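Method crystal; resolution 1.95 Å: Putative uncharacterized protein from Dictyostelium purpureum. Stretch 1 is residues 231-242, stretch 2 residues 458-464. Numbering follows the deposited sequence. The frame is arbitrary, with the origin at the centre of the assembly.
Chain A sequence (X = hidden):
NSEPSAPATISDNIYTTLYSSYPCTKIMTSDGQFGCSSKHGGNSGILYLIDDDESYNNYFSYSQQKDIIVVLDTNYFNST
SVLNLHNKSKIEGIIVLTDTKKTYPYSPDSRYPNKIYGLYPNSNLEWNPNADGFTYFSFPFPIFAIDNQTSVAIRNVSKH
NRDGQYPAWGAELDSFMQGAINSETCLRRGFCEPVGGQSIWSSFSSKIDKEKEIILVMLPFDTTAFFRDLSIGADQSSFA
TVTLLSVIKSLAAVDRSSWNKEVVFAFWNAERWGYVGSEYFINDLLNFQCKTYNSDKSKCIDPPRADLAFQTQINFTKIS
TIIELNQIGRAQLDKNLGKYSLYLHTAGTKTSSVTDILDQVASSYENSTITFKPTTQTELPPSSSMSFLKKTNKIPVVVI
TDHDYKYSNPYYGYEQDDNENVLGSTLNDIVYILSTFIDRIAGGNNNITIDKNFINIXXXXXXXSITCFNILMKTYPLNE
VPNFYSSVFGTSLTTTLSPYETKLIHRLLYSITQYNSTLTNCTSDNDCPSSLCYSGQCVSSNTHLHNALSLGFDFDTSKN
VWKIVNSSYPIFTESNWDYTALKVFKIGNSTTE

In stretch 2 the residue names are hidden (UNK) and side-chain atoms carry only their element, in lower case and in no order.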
ATOM      1  N   SER A 231      -7.132   3.941   2.339  1.00 21.74           N
ATOM      2  CA  SER A 231      -6.434   3.107   1.366  1.00 23.16           C
ATOM      3  C   SER A 231      -6.312   1.630   1.776  1.00 21.43           C
ATOM      4  O   SER A 231      -5.183   1.117   1.950  1.00 22.00           O
ATOM      5  CB  SER A 231      -5.033   3.688   1.107  1.00 23.06           C
ATOM      6  OG  SER A 231      -4.319   3.817   2.330  1.00 22.51           O
ATOM      7  N   ILE A 232      -7.457   0.968   1.925  1.00 20.53           N
ATOM      8  CA  ILE A 232      -7.509  -0.471   2.188  1.00 21.41           C
ATOM      9  C   ILE A 232      -6.814  -1.249   1.069  1.00 20.63           C
ATOM     10  O   ILE A 232      -6.020  -2.162   1.339  1.00 20.01           O
ATOM     11  CB  ILE A 232      -8.963  -0.954   2.325  1.00 22.06           C
ATOM     12  CG1 ILE A 232      -9.648  -0.233   3.495  1.00 23.15           C
ATOM     13  CG2 ILE A 232      -9.044  -2.498   2.489  1.00 23.30           C
ATOM     14  CD1 ILE A 232     -11.082  -0.657   3.705  1.00 22.00           C
ATOM     15  N   GLY A 233      -7.088  -0.855  -0.183  1.00 21.78           N
ATOM     16  CA  GLY A 233      -6.526  -1.524  -1.359  1.00 21.23           C
ATOM     17  C   GLY A 233      -6.622  -3.048  -1.278  1.00 20.31           C
ATOM     18  O   GLY A 233      -5.606  -3.739  -1.349  1.00 20.96           O
ATOM     19  N   ALA A 234      -7.836  -3.559  -1.120  1.00 21.66           N
ATOM     20  CA  ALA A 234      -8.039  -4.982  -0.895  1.00 21.90           C
ATOM     21  C   ALA A 234      -7.433  -5.812  -2.043  1.00 21.84           C
ATOM     22  O   ALA A 234      -6.541  -6.627  -1.810  1.00 23.12           O
ATOM     23  CB  ALA A 234      -9.526  -5.288  -0.722  1.00 21.36           C
ATOM     24  N   ASP A 235      -7.851  -5.567  -3.284  1.00 21.09           N
ATOM     25  CA  ASP A 235      -7.247  -6.330  -4.387  1.00 21.71           C
ATOM     26  C   ASP A 235      -5.884  -5.771  -4.769  1.00 21.63           C
ATOM     27  O   ASP A 235      -4.988  -6.524  -5.149  1.00 20.92           O
ATOM     28  CB  ASP A 235      -8.156  -6.373  -5.621  1.00 22.48           C
ATOM     29  CG  ASP A 235      -7.834  -7.565  -6.527  1.00 25.24           C
ATOM     30  OD1 ASP A 235      -7.406  -8.609  -5.981  1.00 23.29           O
ATOM     31  OD2 ASP A 235      -7.980  -7.454  -7.768  1.00 22.90           O
ATOM     32  N   GLN A 236      -5.727  -4.449  -4.678  1.00 21.00           N
ATOM     33  CA  GLN A 236      -4.460  -3.821  -5.016  1.00 21.61           C
ATOM     34  C   GLN A 236      -3.276  -4.449  -4.286  1.00 21.30           C
ATOM     35  O   GLN A 236      -2.253  -4.769  -4.905  1.00 21.05           O
ATOM     36  CB  GLN A 236      -4.508  -2.314  -4.700  1.00 20.38           C
ATOM     37  CG  GLN A 236      -3.218  -1.587  -5.042  1.00 22.27           C
ATOM     38  CD  GLN A 236      -3.324  -0.096  -4.765  1.00 24.35           C
ATOM     39  OE1 GLN A 236      -4.005   0.319  -3.824  1.00 22.50           O
ATOM     40  NE2 GLN A 236      -2.665   0.712  -5.589  1.00 23.30           N
ATOM     41  N   SER A 237      -3.414  -4.634  -2.977  1.00 20.91           N
ATOM     42  CA  SER A 237      -2.316  -5.162  -2.164  1.00 21.51           C
ATOM     43  C   SER A 237      -2.739  -6.098  -1.020  1.00 20.65           C
ATOM     44  O   SER A 237      -2.133  -7.143  -0.814  1.00 21.74           O
ATOM     45  CB  SER A 237      -1.522  -4.007  -1.537  1.00 21.89           C
ATOM     46  OG  SER A 237      -0.987  -3.122  -2.510  1.00 21.98           O
ATOM     47  N   SER A 238      -3.737  -5.690  -0.238  1.00 20.45           N
ATOM     48  CA  SER A 238      -3.873  -6.267   1.095  1.00 21.43           C
ATOM     49  C   SER A 238      -4.437  -7.694   1.081  1.00 20.20           C
ATOM     50  O   SER A 238      -4.156  -8.478   2.001  1.00 21.31           O
ATOM     51  CB  SER A 238      -4.714  -5.338   1.985  1.00 21.45           C
ATOM     52  OG  SER A 238      -6.038  -5.207   1.509  1.00 29.36           O
ATOM     53  N   PHE A 239      -5.194  -8.072   0.046  1.00 20.80           N
ATOM     54  CA  PHE A 239      -5.578  -9.486  -0.062  1.00 21.04           C
ATOM     55  C   PHE A 239      -4.308 -10.345  -0.140  1.00 20.87           C
ATOM     56  O   PHE A 239      -4.166 -11.314   0.625  1.00 20.13           O
ATOM     57  CB  PHE A 239      -6.500  -9.730  -1.271  1.00 21.50           C
ATOM     58  CG  PHE A 239      -7.041 -11.149  -1.384  1.00 23.60           C
ATOM     59  CD1 PHE A 239      -6.249 -12.186  -1.869  1.00 23.20           C
ATOM     60  CD2 PHE A 239      -8.370 -11.422  -1.082  1.00 22.98           C
ATOM     61  CE1 PHE A 239      -6.760 -13.476  -2.003  1.00 23.31           C
ATOM     62  CE2 PHE A 239      -8.882 -12.709  -1.228  1.00 24.98           C
ATOM     63  CZ  PHE A 239      -8.080 -13.734  -1.683  1.00 21.34           C
ATOM     64  N   ALA A 240      -3.382  -9.987  -1.037  1.00 19.69           N
ATOM     65  CA  ALA A 240      -2.102 -10.683  -1.136  1.00 20.46           C
ATOM     66  C   ALA A 240      -1.273 -10.601   0.153  1.00 19.98           C
ATOM     67  O   ALA A 240      -0.633 -11.578   0.549  1.00 20.30           O
ATOM     68  CB  ALA A 240      -1.271 -10.139  -2.336  1.00 20.65           C
ATOM     69  N   THR A 241      -1.288  -9.447   0.815  1.00 20.55           N
ATOM     70  CA  THR A 241      -0.576  -9.339   2.089  1.00 20.60           C
ATOM     71  C   THR A 241      -1.094 -10.356   3.116  1.00 21.03           C
ATOM     72  O   THR A 241      -0.309 -11.041   3.777  1.00 19.23           O
ATOM     73  CB  THR A 241      -0.684  -7.920   2.662  1.00 21.53           C
ATOM     74  OG1 THR A 241      -0.171  -6.989   1.698  1.00 21.73           O
ATOM     75  CG2 THR A 241       0.111  -7.809   3.967  1.00 20.02           C
ATOM     76  N   VAL A 242      -2.415 -10.464   3.237  1.00 20.32           N
ATOM     77  CA  VAL A 242      -3.023 -11.464   4.120  1.00 20.05           C
ATOM     78  C   VAL A 242      -2.631 -12.875   3.701  1.00 19.94           C
ATOM     79  O   VAL A 242      -2.302 -13.748   4.538  1.00 21.82           O
ATOM     80  CB  VAL A 242      -4.562 -11.339   4.107  1.00 19.97           C
ATOM     81  CG1 VAL A 242      -5.210 -12.511   4.827  1.00 20.69           C
ATOM     82  CG2 VAL A 242      -4.984 -10.027   4.752  1.00 19.92           C
ATOM     83  N   UNK A 458      -6.866 -12.482  10.444  1.00 24.31           N
ATOM     84  CA  UNK A 458      -6.083 -11.504   9.684  1.00 22.82           C
ATOM     85  C   UNK A 458      -6.846 -10.914   8.498  1.00 23.33           C
ATOM     86  O   UNK A 458      -6.689  -9.732   8.186  1.00 22.59           O
ATOM     87  c   UNK A 458      -2.585 -11.758   7.995  1.00 22.19           C
ATOM     88  c   UNK A 458      -3.826 -11.092   8.577  1.00 20.90           C
ATOM     89  c   UNK A 458      -3.412 -10.086   9.603  1.00 23.53           C
ATOM     90  c   UNK A 458      -4.781 -12.127   9.186  1.00 22.73           C
ATOM     91  N   UNK A 459      -7.668 -11.724   7.832  1.00 22.23           N
ATOM     92  CA  UNK A 459      -8.346 -11.253   6.623  1.00 22.92           C
ATOM     93  C   UNK A 459      -9.257 -10.033   6.896  1.00 24.14           C
ATOM     94  O   UNK A 459      -9.059  -8.971   6.284  1.00 22.54           O
ATOM     95  c   UNK A 459      -9.954 -11.248   2.444  1.00 25.22           C
ATOM     96  c   UNK A 459      -9.127 -12.403   5.983  1.00 23.14           C
ATOM     97  c   UNK A 459     -11.326 -11.305   2.459  1.00 26.08           C
ATOM     98  c   UNK A 459      -9.237 -11.602   3.599  1.00 23.21           C
ATOM     99  c   UNK A 459      -9.896 -12.009   4.756  1.00 25.39           C
ATOM    100  c   UNK A 459     -11.277 -12.055   4.742  1.00 27.37           C
ATOM    101  o   UNK A 459     -12.055 -10.958   1.336  1.00 28.94           O
ATOM    102  c   UNK A 459     -11.998 -11.703   3.600  1.00 25.99           C
ATOM    103  N   UNK A 460     -10.216 -10.147   7.838  1.00 22.70           N
ATOM    104  CA  UNK A 460     -10.975  -8.927   8.153  1.00 23.51           C
ATOM    105  C   UNK A 460     -10.117  -7.833   8.781  1.00 23.21           C
ATOM    106  O   UNK A 460     -10.435  -6.651   8.597  1.00 22.99           O
ATOM    107  c   UNK A 460     -12.044  -9.401   9.160  1.00 27.03           C
ATOM    108  c   UNK A 460     -11.740 -10.790   9.488  1.00 28.61           C
ATOM    109  c   UNK A 460     -10.573 -11.280   8.717  1.00 24.54           C
ATOM    110  N   UNK A 461      -9.050  -8.209   9.489  1.00 23.42           N
ATOM    111  CA  UNK A 461      -8.159  -7.208  10.075  1.00 25.98           C
ATOM    112  C   UNK A 461      -7.529  -6.283   9.011  1.00 25.82           C
ATOM    113  O   UNK A 461      -7.417  -5.076   9.227  1.00 24.90           O
ATOM    114  s   UNK A 461      -5.994  -6.719  11.769  1.00 24.96           S
ATOM    115  c   UNK A 461      -7.053  -7.882  10.888  1.00 23.84           C
ATOM    116  N   UNK A 462      -7.109  -6.837   7.873  1.00 24.05           N
ATOM    117  CA  UNK A 462      -6.464  -6.007   6.862  1.00 22.40           C
ATOM    118  C   UNK A 462      -7.410  -5.529   5.756  1.00 22.61           C
ATOM    119  O   UNK A 462      -7.028  -4.672   4.957  1.00 23.95           O
ATOM    120  c   UNK A 462      -4.064  -6.377   8.421  1.00 21.96           C
ATOM    121  c   UNK A 462      -1.706  -6.794   8.682  1.00 23.71           C
ATOM    122  c   UNK A 462      -5.274  -6.743   6.232  1.00 20.92           C
ATOM    123  c   UNK A 462      -2.801  -7.188   6.564  1.00 22.11           C
ATOM    124  c   UNK A 462      -1.641  -7.212   7.346  1.00 21.76           C
ATOM    125  c   UNK A 462      -2.911  -6.383   9.213  1.00 24.08           C
ATOM    126  c   UNK A 462      -4.024  -6.773   7.099  1.00 22.66           C
ATOM    127  N   UNK A 463      -8.645  -6.026   5.707  1.00 22.00           N
ATOM    128  CA  UNK A 463      -9.558  -5.573   4.646  1.00 20.84           C
ATOM    129  C   UNK A 463     -10.801  -4.842   5.156  1.00 23.37           C
ATOM    130  O   UNK A 463     -11.574  -4.313   4.351  1.00 24.02           O
ATOM    131  o   UNK A 463     -10.798  -7.693   4.507  1.00 24.72           O
ATOM    132  c   UNK A 463     -10.029  -6.756   3.744  1.00 23.31           C
ATOM    133  c   UNK A 463      -8.853  -7.463   3.140  1.00 22.37           C
ATOM    134  N   UNK A 464     -10.994  -4.815   6.480  1.00 23.23           N
ATOM    135  CA  UNK A 464     -12.169  -4.159   7.078  1.00 25.54           C
ATOM    136  C   UNK A 464     -11.881  -3.290   8.296  1.00 25.11           C
ATOM    137  O   UNK A 464     -12.309  -2.137   8.365  1.00 25.56           O
ATOM    138  o   UNK A 464     -13.970  -5.655   6.387  1.00 33.88           O
ATOM    139  c   UNK A 464     -13.219  -5.210   7.498  1.00 27.64           C
TER

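Position 458 carries four side-chain carbons and no heteroatom, forked at the second carbon. Its CA-to-CB bond points toward stretch 1, and the forking carbon lies 4.1 Å from CG2 of Val242. That same Val242 CG2 also sits 3.8 Å from the backbone O of 458, so one methyl touches both backbone and side chain. Four carbons with the fork one step beyond CB make this Leu458.

At position 459 a single carbon leads to a six-carbon ring bearing one oxygen. The CA-to-CB bond points sideways, but the end of the side chain comes nearer to stretch 1: the ring touches Phe239. CG1 of Val242 is 3.8 Å from the CA of 459. A hydroxylated six-membered ring is tyrosine, Tyr459, and its CE1 lies 3.9 Å from Phe239 CD2. Both Val242 CG1 and Phe239 CD2 meet its ring at the edge, near the ring plane, so this is edge packing and not a stack.

Position 460 has three carbons that close a ring onto its own backbone nitrogen, which only proline does: Pro460. It points away and touches nothing on stretch 1. Its nitrogen has no hydrogen to give, and the helix is kinked where that bond to the preceding turn is absent.

Position 461 shows one carbon and then a sulfur, and it too makes no contact with stretch 1. This is Cys461, whose covalent bond lies elsewhere in the structure.

Position 462 has one carbon followed by a plain six-carbon ring; its CA-to-CB bond points toward stretch 1. Its CB is 3.6 Å from Val242 CG2, and the ring touches Thr241. With no oxygen on the ring, it is Phe462. Thr241 CG2 lies at the ring edge, 3.9 Å from Phe462 CE2.

At position 463 a single carbon bears one oxygen and one carbon. That terminal carbon lies 4.0 Å from Ser238 OG and 4.5 Å from Ala234 CB. This is Thr463. Its hydroxyl turns back into its own helix, OG1 donating to Tyr459 O at 2.8 Å. The polar atom is thus satisfied locally and the methyl, CG2, is left for packing.

Position 464 holds one carbon and one oxygen; its CA-to-CB bond points away and its side chain makes no contact with stretch 1. It is Ser464, the first residue to leave helical phi/psi. Its OG is hydrogen-bonded elsewhere in the structure.

The two helices run nearly antiparallel, at 152°, with axes 9.3 Å apart at closest approach. No hydrogen bond crosses between the stretches; apolar side chains pack around Val242, and Phe239 packs against Tyr459. Val242 buries the most area here. Ile232 lays CG2 3.6 Å from Thr463 O. The CA atoms of Ala234 and Thr463 are 5.8 Å apart, those of Val242 and Tyr459 5.9 Å. The price is Phe462 O, buried without a partner although Ser238 OG is 3.6 Å away. The rule to read is a branched hub, close backbones at both ends, and Thr463 OG1 paired within its own helix.

Stretch 2 458-464: LYPCFTS
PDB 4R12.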